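Local coordinates for Lin1909 protein (Listeria innocua, PDB 3FIJ) that is of unknown function but may be a gamma-glutamyl-gamma-aminobutyrate hydrolase of the class I glutamine amidotransferase superfamily, and binds manganese, at residues Ala99-Arg102 / Ala103-Ala107; Ile156-Glu159 / Pro160-Leu164. All coordinates share one frame; numbering follows the deposited sequence.

Interaction 1 (A99-R102 with A103-A107) and interaction 2 (I156-E159 with P160-L164) are both local contacts, each within one unbroken piece of chain, inside the same Peptidase C26 region; interaction 1 closes well before interaction 2 opens. Their centres lie about 25 Å apart and their nearest atoms about 14 Å, with no touch between them. Both belong to the nine-stranded mixed sheet and its surroundings: interaction 1 packs the C-terminal part of helix 91-106 on strand 64-67 in the parallel half, and interaction 2 follows strand 154-158 in the antiparallel half. The L164 side chain lies about 12 Å from the bound manganese, and strand 154-158 carries the ligand H154.

Interaction 1 (Ala99-Arg102 / Ala103-Ala107); sequences ALVR and AALDA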
ATOM      1  N   ALA A  99     -23.103  26.117 -18.346  1.00 20.32           N
ATOM      2  CA  ALA A  99     -23.563  27.472 -18.047  1.00 20.04           C
ATOM      3  C   ALA A  99     -22.445  28.492 -18.256  1.00 20.28           C
ATOM      4  O   ALA A  99     -22.701  29.621 -18.675  1.00 20.86           O
ATOM      5  CB  ALA A  99     -24.085  27.544 -16.607  1.00 18.62           C
ATOM      6  N   LEU A 100     -21.209  28.094 -17.961  1.00 20.73           N
ATOM      7  CA  LEU A 100     -20.067  28.988 -18.138  1.00 22.14           C
ATOM      8  C   LEU A 100     -19.789  29.313 -19.603  1.00 21.32           C
ATOM      9  O   LEU A 100     -19.631  30.485 -19.946  1.00 20.99           O
ATOM     10  CB  LEU A 100     -18.783  28.407 -17.513  1.00 21.78           C
ATOM     11  CG  LEU A 100     -18.570  28.393 -15.992  1.00 21.99           C
ATOM     12  CD1 LEU A 100     -17.221  27.745 -15.679  1.00 21.10           C
ATOM     13  CD2 LEU A 100     -18.602  29.793 -15.435  1.00 17.97           C
ATOM     14  N   VAL A 101     -19.725  28.301 -20.471  1.00 22.41           N
ATOM     15  CA  VAL A 101     -19.442  28.582 -21.882  1.00 23.66           C
ATOM     16  C   VAL A 101     -20.542  29.436 -22.507  1.00 24.10           C
ATOM     17  O   VAL A 101     -20.257  30.342 -23.293  1.00 25.20           O
ATOM     18  CB  VAL A 101     -19.233  27.289 -22.743  1.00 24.84           C
ATOM     19  CG1 VAL A 101     -18.486  26.232 -21.937  1.00 24.23           C
ATOM     20  CG2 VAL A 101     -20.536  26.775 -23.272  1.00 25.13           C
ATOM     21  N   ARG A 102     -21.794  29.170 -22.149  1.00 23.38           N
ATOM     22  CA  ARG A 102     -22.906  29.956 -22.676  1.00 25.19           C
ATOM     23  C   ARG A 102     -22.787  31.415 -22.232  1.00 24.26           C
ATOM     24  O   ARG A 102     -22.946  32.334 -23.040  1.00 25.64           O
ATOM     25  CB  ARG A 102     -24.243  29.350 -22.226  1.00 26.70           C
ATOM     26  CG  ARG A 102     -24.519  28.028 -22.930  1.00 31.62           C
ATOM     27  CD  ARG A 102     -25.723  27.251 -22.395  1.00 34.81           C
ATOM     28  NE  ARG A 102     -25.893  26.012 -23.155  1.00 35.72           N
ATOM     29  CZ  ARG A 102     -26.814  25.087 -22.905  1.00 37.24           C
ATOM     30  NH1 ARG A 102     -27.673  25.251 -21.903  1.00 37.46           N
ATOM     31  NH2 ARG A 102     -26.865  23.993 -23.656  1.00 34.85           N
ATOM     32  N   ALA A 103     -22.488  31.627 -20.954  1.00 22.31           N
ATOM     33  CA  ALA A 103     -22.327  32.980 -20.437  1.00 21.71           C
ATOM     34  C   ALA A 103     -21.104  33.642 -21.073  1.00 21.46           C
ATOM     35  O   ALA A 103     -21.112  34.842 -21.333  1.00 21.19           O
ATOM     36  CB  ALA A 103     -22.182  32.953 -18.912  1.00 20.79           C
ATOM     37  N   ALA A 104     -20.057  32.851 -21.319  1.00 21.49           N
ATOM     38  CA  ALA A 104     -18.821  33.344 -21.931  1.00 21.53           C
ATOM     39  C   ALA A 104     -19.067  33.704 -23.394  1.00 22.67           C
ATOM     40  O   ALA A 104     -18.546  34.692 -23.907  1.00 23.54           O
ATOM     41  CB  ALA A 104     -17.726  32.282 -21.832  1.00 19.59           C
ATOM     42  N   LEU A 105     -19.854  32.880 -24.070  1.00 24.73           N
ATOM     43  CA  LEU A 105     -20.189  33.133 -25.459  1.00 25.54           C
ATOM     44  C   LEU A 105     -21.011  34.415 -25.522  1.00 27.04           C
ATOM     45  O   LEU A 105     -20.748  35.293 -26.344  1.00 25.54           O
ATOM     46  CB  LEU A 105     -20.986  31.952 -26.030  1.00 21.43           C
ATOM     47  CG  LEU A 105     -20.115  30.752 -26.413  1.00 20.15           C
ATOM     48  CD1 LEU A 105     -20.986  29.553 -26.743  1.00 18.01           C
ATOM     49  CD2 LEU A 105     -19.237  31.134 -27.602  1.00 16.23           C
ATOM     50  N   ASP A 106     -21.991  34.527 -24.627  1.00 27.93           N
ATOM     51  CA  ASP A 106     -22.845  35.706 -24.598  1.00 30.48           C
ATOM     52  C   ASP A 106     -22.045  36.996 -24.383  1.00 29.93           C
ATOM     53  O   ASP A 106     -22.470  38.081 -24.794  1.00 30.07           O
ATOM     54  CB  ASP A 106     -23.906  35.570 -23.500  1.00 34.20           C
ATOM     55  CG  ASP A 106     -24.925  36.703 -23.536  1.00 39.62           C
ATOM     56  OD1 ASP A 106     -25.790  36.763 -22.631  1.00 42.40           O
ATOM     57  OD2 ASP A 106     -24.862  37.534 -24.474  1.00 41.17           O
ATOM     58  N   ALA A 107     -20.886  36.877 -23.743  1.00 28.68           N
ATOM     59  CA  ALA A 107     -20.040  38.035 -23.477  1.00 27.67           C
ATOM     60  C   ALA A 107     -18.957  38.212 -24.537  1.00 27.16           C
ATOM     61  O   ALA A 107     -18.210  39.190 -24.510  1.00 26.85           O
ATOM     62  CB  ALA A 107     -19.407  37.903 -22.099  1.00 28.22           C
TER
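V101 and L105, one helical turn apart, lie along the same side of the helix and meet loosely, methyl to methyl, with V101 CG2 4.5 Å from L105 CD1. L105 has CG beside its own backbone N (chi1 -79°), which brings CG to 3.2 Å from V101 O, so the leucine branch lies against the peptide of the previous turn. That same carbonyl accepts L105 N at 2.7 Å. The A104 methyl CB sits 3.2 Å from L100 O, while A104 N donates to that oxygen at 2.8 Å. Two further i to i+4 bonds, A103 N to A99 O and D106 N to R102 O, complete the regular alpha-helical pattern. R102 points away from the following turn on an extended chain, a length that lets its NH2 hydrogen-bond to the carbonyl oxygen of A124 in helix 116-124. The D106 carboxylate, with CG anti to the backbone N (chi1 -173°), leads away from R102 at an exposed position. Around this part of helix 91-106, small methyls let it lie close to its neighbours, A103 on I59 of helix 55-60 and A104 on L65 of strand 64-67; A99 and L100 also face helix 55-60, V101 packs on L67, L120 and A124, and L105 rests on the loop at P209 and S210.

Interaction 2 (Ile156-Glu159 / Pro160-Leu164); sequences IDIE and PTSEL
E159 O is gripped by two donors from S162: the hydroxyl OG at 2.6 Å, lying in the carbonyl plane, and the backbone N at 2.8 Å, which comes from above that plane. Serine suits the place because its OG, set between its own backbone N and carbonyl carbon (chi1 76°), turns back onto the oxygen that its amide already holds. The E159 side chain is bent at chi2 (52°) and runs alongside T161, whose OG1 donates to OE2 at 2.8 Å, meeting the carboxylate on its anti side. P160 lies against the same carboxylate, with CD 3.4 Å from E159 OE2, and its fixed phi fits the second position of the turn. Inward, the methyl CG2 of I158 reaches S162 OG at 3.8 Å and L164 CD2 at 4.2 Å, the two aliphatic side chains crossing at about a right angle.

Farther out, S162 OG also bonds to A165 N, and the amides of E163 and L164 are held by the carboxylate of E204. L164 packs on A193 of strand 189-195 and A202 of strand 200-205, its side chain about 7 Å from that of the manganese ligand E201. E159 to S162 form a type I beta turn, its backbone bond S162 N to E159 O doubled by the serine hydroxyl, as the chain leaves strand 154-158 of the antiparallel part of the sheet.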
ATOM      1  N   ILE A 156      -0.465  14.508 -35.139  1.00 16.28           N
ATOM      2  CA  ILE A 156      -1.702  15.067 -35.662  1.00 17.27           C
ATOM      3  C   ILE A 156      -1.535  15.879 -36.934  1.00 18.85           C
ATOM      4  O   ILE A 156      -0.568  16.622 -37.089  1.00 19.20           O
ATOM      5  CB  ILE A 156      -2.362  15.982 -34.621  1.00 15.61           C
ATOM      6  CG1 ILE A 156      -1.372  17.078 -34.198  1.00 12.80           C
ATOM      7  CG2 ILE A 156      -2.819  15.150 -33.437  1.00 16.25           C
ATOM      8  CD1 ILE A 156      -1.919  18.092 -33.204  1.00 12.29           C
ATOM      9  N   ASP A 157      -2.498  15.727 -37.840  1.00 20.44           N
ATOM     10  CA  ASP A 157      -2.515  16.458 -39.101  1.00 19.98           C
ATOM     11  C   ASP A 157      -3.256  17.748 -38.778  1.00 20.74           C
ATOM     12  O   ASP A 157      -4.353  17.720 -38.210  1.00 21.10           O
ATOM     13  CB  ASP A 157      -3.277  15.665 -40.159  1.00 17.84           C
ATOM     14  CG  ASP A 157      -2.688  14.294 -40.392  1.00 18.95           C
ATOM     15  OD1 ASP A 157      -1.575  14.204 -40.946  1.00 20.86           O
ATOM     16  OD2 ASP A 157      -3.335  13.297 -40.015  1.00 22.31           O
ATOM     17  N   ILE A 158      -2.658  18.875 -39.135  1.00 20.85           N
ATOM     18  CA  ILE A 158      -3.246  20.170 -38.839  1.00 20.22           C
ATOM     19  C   ILE A 158      -3.801  20.869 -40.065  1.00 21.17           C
ATOM     20  O   ILE A 158      -3.190  20.853 -41.127  1.00 23.67           O
ATOM     21  CB  ILE A 158      -2.200  21.082 -38.172  1.00 19.28           C
ATOM     22  CG1 ILE A 158      -1.681  20.405 -36.896  1.00 22.41           C
ATOM     23  CG2 ILE A 158      -2.805  22.436 -37.849  1.00 17.94           C
ATOM     24  CD1 ILE A 158      -0.615  21.188 -36.155  1.00 19.26           C
ATOM     25  N   GLU A 159      -4.971  21.477 -39.909  1.00 21.36           N
ATOM     26  CA  GLU A 159      -5.609  22.220 -40.989  1.00 22.57           C
ATOM     27  C   GLU A 159      -4.769  23.487 -41.183  1.00 20.79           C
ATOM     28  O   GLU A 159      -4.785  24.365 -40.334  1.00 21.96           O
ATOM     29  CB  GLU A 159      -7.042  22.576 -40.575  1.00 24.70           C
ATOM     30  CG  GLU A 159      -7.797  23.409 -41.579  1.00 30.08           C
ATOM     31  CD  GLU A 159      -7.758  22.798 -42.959  1.00 33.43           C
ATOM     32  OE1 GLU A 159      -8.085  21.593 -43.073  1.00 33.47           O
ATOM     33  OE2 GLU A 159      -7.400  23.519 -43.919  1.00 33.55           O
ATOM     34  N   PRO A 160      -4.025  23.590 -42.303  1.00 21.02           N
ATOM     35  CA  PRO A 160      -3.167  24.747 -42.603  1.00 19.84           C
ATOM     36  C   PRO A 160      -3.813  26.121 -42.486  1.00 20.19           C
ATOM     37  O   PRO A 160      -3.137  27.110 -42.191  1.00 20.23           O
ATOM     38  CB  PRO A 160      -2.675  24.454 -44.019  1.00 19.99           C
ATOM     39  CG  PRO A 160      -3.792  23.669 -44.609  1.00 19.10           C
ATOM     40  CD  PRO A 160      -4.132  22.720 -43.488  1.00 20.76           C
ATOM     41  N   THR A 161      -5.118  26.180 -42.707  1.00 21.05           N
ATOM     42  CA  THR A 161      -5.861  27.435 -42.629  1.00 23.25           C
ATOM     43  C   THR A 161      -6.395  27.704 -41.229  1.00 23.80           C
ATOM     44  O   THR A 161      -7.019  28.737 -40.993  1.00 22.66           O
ATOM     45  CB  THR A 161      -7.090  27.404 -43.557  1.00 25.47           C
ATOM     46  OG1 THR A 161      -7.820  26.190 -43.315  1.00 27.33           O
ATOM     47  CG2 THR A 161      -6.675  27.473 -45.021  1.00 24.19           C
ATOM     48  N   SER A 162      -6.155  26.782 -40.300  1.00 23.41           N
ATOM     49  CA  SER A 162      -6.675  26.923 -38.944  1.00 23.11           C
ATOM     50  C   SER A 162      -5.881  27.792 -37.974  1.00 24.06           C
ATOM     51  O   SER A 162      -4.689  28.050 -38.156  1.00 24.17           O
ATOM     52  CB  SER A 162      -6.843  25.544 -38.313  1.00 24.56           C
ATOM     53  OG  SER A 162      -5.587  25.025 -37.915  1.00 25.23           O
ATOM     54  N   GLU A 163      -6.574  28.234 -36.928  1.00 23.22           N
ATOM     55  CA  GLU A 163      -5.970  29.040 -35.880  1.00 21.71           C
ATOM     56  C   GLU A 163      -4.835  28.199 -35.304  1.00 19.37           C
ATOM     57  O   GLU A 163      -3.737  28.701 -35.061  1.00 19.41           O
ATOM     58  CB  GLU A 163      -7.006  29.327 -34.792  1.00 22.48           C
ATOM     59  CG  GLU A 163      -6.532  30.200 -33.634  1.00 27.57           C
ATOM     60  CD  GLU A 163      -6.509  31.686 -33.974  1.00 29.13           C
ATOM     61  OE1 GLU A 163      -7.372  32.122 -34.761  1.00 29.02           O
ATOM     62  OE2 GLU A 163      -5.642  32.416 -33.440  1.00 32.22           O
ATOM     63  N   LEU A 164      -5.108  26.913 -35.100  1.00 17.30           N
ATOM     64  CA  LEU A 164      -4.117  25.995 -34.542  1.00 15.53           C
ATOM     65  C   LEU A 164      -2.828  26.068 -35.334  1.00 17.01           C
ATOM     66  O   LEU A 164      -1.733  26.114 -34.756  1.00 15.69           O
ATOM     67  CB  LEU A 164      -4.640  24.553 -34.563  1.00 13.72           C
ATOM     68  CG  LEU A 164      -3.761  23.527 -33.844  1.00 13.21           C
ATOM     69  CD1 LEU A 164      -3.641  23.914 -32.370  1.00 11.22           C
ATOM     70  CD2 LEU A 164      -4.364  22.134 -33.980  1.00 11.74           C
TER